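Local coordinates for binding domain (Hc) of Paraclostridial Mosquitocidal Protein 1 (Paraclostridium bifermentans, PDB 6HOX) that forms the receptor-binding part of a clostridial neurotoxin that targets Anopheles mosquitoes and directs the toxin to host nerve cells, at residues M136-K142 against I193-I199. Sequence-based numbering, arbitrary orientation.
Sequences MKDRFGK and INELRGI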
loop_
_atom_site.group_PDB
_atom_site.type_symbol
_atom_site.label_atom_id
_atom_site.label_comp_id
_atom_site.label_asym_id
_atom_site.label_seq_id
_atom_site.Cartn_x
_atom_site.Cartn_y
_atom_site.Cartn_z
ATOM N N MET A 136 -24.799 3.078 6.927
ATOM C CA MET A 136 -26.024 3.591 6.331
ATOM C C MET A 136 -27.086 3.758 7.431
ATOM O O MET A 136 -27.214 2.901 8.318
ATOM C CB MET A 136 -26.547 2.625 5.264
ATOM C CG MET A 136 -25.673 2.597 4.016
ATOM S SD MET A 136 -26.138 1.326 2.829
ATOM C CE MET A 136 -25.823 -0.112 3.825
ATOM N N LYS A 137 -27.818 4.877 7.384
ATOM C CA LYS A 137 -28.961 5.105 8.263
ATOM C C LYS A 137 -30.117 5.664 7.432
ATOM O O LYS A 137 -29.950 6.620 6.697
ATOM C CB LYS A 137 -28.586 6.046 9.408
ATOM C CG LYS A 137 -29.676 6.236 10.453
ATOM C CD LYS A 137 -29.662 7.581 11.125
ATOM C CE LYS A 137 -28.708 7.692 12.288
ATOM N NZ LYS A 137 -28.972 8.948 13.028
ATOM N N ASP A 138 -31.290 5.038 7.538
ATOM C CA ASP A 138 -32.431 5.449 6.736
ATOM C C ASP A 138 -33.287 6.428 7.558
ATOM O O ASP A 138 -32.969 6.771 8.694
ATOM C CB ASP A 138 -33.167 4.223 6.177
ATOM C CG ASP A 138 -34.065 3.514 7.157
ATOM O OD1 ASP A 138 -34.163 3.999 8.315
ATOM O OD2 ASP A 138 -34.658 2.471 6.750
ATOM N N ARG A 139 -34.373 6.888 6.955
ATOM C CA ARG A 139 -35.191 7.948 7.497
ATOM C C ARG A 139 -36.032 7.475 8.690
ATOM O O ARG A 139 -36.667 8.315 9.331
ATOM C CB ARG A 139 -36.088 8.525 6.397
ATOM C CG ARG A 139 -37.106 7.546 5.834
ATOM C CD ARG A 139 -37.356 7.777 4.351
ATOM N NE ARG A 139 -38.289 6.805 3.797
ATOM C CZ ARG A 139 -39.613 6.863 3.945
ATOM N NH1 ARG A 139 -40.157 7.841 4.648
ATOM N NH2 ARG A 139 -40.386 5.942 3.397
ATOM N N PHE A 140 -36.037 6.167 9.000
ATOM C CA PHE A 140 -36.699 5.644 10.228
ATOM C C PHE A 140 -35.683 5.408 11.358
ATOM O O PHE A 140 -36.044 4.967 12.458
ATOM C CB PHE A 140 -37.497 4.380 9.903
ATOM C CG PHE A 140 -38.450 4.547 8.741
ATOM C CD1 PHE A 140 -39.648 5.234 8.897
ATOM C CD2 PHE A 140 -38.140 4.043 7.486
ATOM C CE1 PHE A 140 -40.523 5.398 7.831
ATOM C CE2 PHE A 140 -39.008 4.218 6.417
ATOM C CZ PHE A 140 -40.199 4.894 6.591
ATOM N N GLY A 141 -34.406 5.705 11.102
ATOM C CA GLY A 141 -33.360 5.484 12.072
ATOM C C GLY A 141 -32.804 4.068 12.023
ATOM O O GLY A 141 -32.024 3.701 12.869
ATOM N N LYS A 142 -33.173 3.294 11.005
ATOM C CA LYS A 142 -32.647 1.932 10.814
ATOM C C LYS A 142 -31.169 2.055 10.422
ATOM O O LYS A 142 -30.855 2.840 9.538
ATOM C CB LYS A 142 -33.427 1.223 9.704
ATOM C CG LYS A 142 -33.055 -0.227 9.435
ATOM C CD LYS A 142 -33.881 -1.202 10.212
ATOM C CE LYS A 142 -35.340 -1.183 9.828
ATOM N NZ LYS A 142 -36.074 -2.177 10.629
ATOM N N ILE A 193 -29.496 -5.594 3.573
ATOM C CA ILE A 193 -30.097 -4.260 3.730
ATOM C C ILE A 193 -31.545 -4.249 3.206
ATOM O O ILE A 193 -32.106 -3.177 2.959
ATOM C CB ILE A 193 -29.193 -3.196 3.073
ATOM C CG1 ILE A 193 -29.129 -3.333 1.553
ATOM C CG2 ILE A 193 -27.797 -3.239 3.678
ATOM C CD1 ILE A 193 -28.579 -2.097 0.879
ATOM N N ASN A 194 -32.164 -5.433 3.124
ATOM C CA ASN A 194 -33.590 -5.587 2.793
ATOM C C ASN A 194 -34.488 -4.834 3.796
ATOM O O ASN A 194 -35.590 -4.442 3.429
ATOM C CB ASN A 194 -33.985 -7.065 2.659
ATOM C CG ASN A 194 -33.930 -7.847 3.952
ATOM O OD1 ASN A 194 -32.862 -8.066 4.518
ATOM N ND2 ASN A 194 -35.083 -8.292 4.424
ATOM N N GLU A 195 -34.007 -4.565 5.017
ATOM C CA GLU A 195 -34.817 -3.859 6.055
ATOM C C GLU A 195 -34.710 -2.332 5.919
ATOM O O GLU A 195 -35.480 -1.597 6.528
ATOM C CB GLU A 195 -34.371 -4.272 7.451
ATOM C CG GLU A 195 -34.639 -5.736 7.749
ATOM C CD GLU A 195 -36.111 -6.085 7.929
ATOM O OE1 GLU A 195 -36.910 -5.154 8.117
ATOM O OE2 GLU A 195 -36.453 -7.307 7.916
ATOM N N LEU A 196 -33.755 -1.867 5.111
ATOM C CA LEU A 196 -33.415 -0.465 5.034
ATOM C C LEU A 196 -34.325 0.194 3.998
ATOM O O LEU A 196 -34.581 -0.371 2.960
ATOM C CB LEU A 196 -31.941 -0.348 4.627
ATOM C CG LEU A 196 -31.133 0.734 5.334
ATOM C CD1 LEU A 196 -31.243 0.600 6.842
ATOM C CD2 LEU A 196 -29.672 0.665 4.901
ATOM N N ARG A 197 -34.811 1.394 4.302
ATOM C CA ARG A 197 -35.521 2.159 3.313
ATOM C C ARG A 197 -34.547 3.215 2.773
ATOM O O ARG A 197 -33.359 2.902 2.510
ATOM C CB ARG A 197 -36.857 2.597 3.914
ATOM C CG ARG A 197 -37.758 1.416 4.260
ATOM C CD ARG A 197 -38.006 0.500 3.057
ATOM N NE ARG A 197 -38.825 -0.680 3.336
ATOM C CZ ARG A 197 -38.372 -1.935 3.395
ATOM N NH1 ARG A 197 -37.098 -2.210 3.155
ATOM N NH2 ARG A 197 -39.202 -2.915 3.702
ATOM N N GLY A 198 -35.039 4.431 2.566
ATOM C CA GLY A 198 -34.281 5.452 1.851
ATOM C C GLY A 198 -33.220 6.088 2.733
ATOM O O GLY A 198 -33.447 6.345 3.911
ATOM N N ILE A 199 -32.056 6.357 2.139
ATOM C CA ILE A 199 -30.962 7.052 2.813
ATOM C C ILE A 199 -30.655 8.370 2.088
ATOM O O ILE A 199 -29.737 9.074 2.475
ATOM C CB ILE A 199 -29.715 6.155 2.907
ATOM C CG1 ILE A 199 -29.094 5.842 1.543
ATOM C CG2 ILE A 199 -30.020 4.894 3.689
ATOM C CD1 ILE A 199 -27.644 5.400 1.641
HETATM O O HOH W 1 -36.492 0.986 7.419
#
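D138 and I199 bring the two backbones together, their CA atoms 4.5 Å apart, where the end of strand 131-137 enters a type I turn (D138 to G141) and meets the irregular run 193-199, itself opening with a type I turn from I193 to L196. The D138 carboxylate joins the two. Its OD2 accepts the backbone N of R197 through its anti lone pair, at 2.7 Å and almost straight (173°), and a water close to the same oxygen bridges it to E195 O. OD1 serves its own turn: F140 N, in an Asx turn, and K142 N approach it from opposite faces of the carboxylate plane, which should fix the group's rotation. A chi1 of 78° tucks the D138 carboxylate over its own backbone, so that OD1 faces the turn while OD2 is turned to R197. A second direct hydrogen bond, weak and 3.2 Å long, runs from R139 N to G198 O.

Beside these bonds, L196 spreads its two methyls. CD1 is pressed tightly against K142 CG at 3.3 Å, while CD2 lies 3.7 Å from M136 CB. The M136 chain bends at its last torsion (chi3 -63°), carrying CE to within 3.7 Å of I193 CG2. Nearer the surface, R197 CB sits at the edge of the F140 ring, near its plane, 3.7 Å from F140 CE2, and the salt bridge from K142 NZ to E195 OE1 is long.

In this concanavalin-like N-terminal receptor-binding region, the contact packs the hairpin between strands 131-137 and 143-147 against the loop following strand 186-192. M136, I193 and L196 all touch I144 of strand 143-147. M136 also reaches V173 and C179, tying the hairpin to strands 167-174 and 178-183 of the other sheet, and I193, which follows strand 186-192 of that sheet, packs on the same two residues.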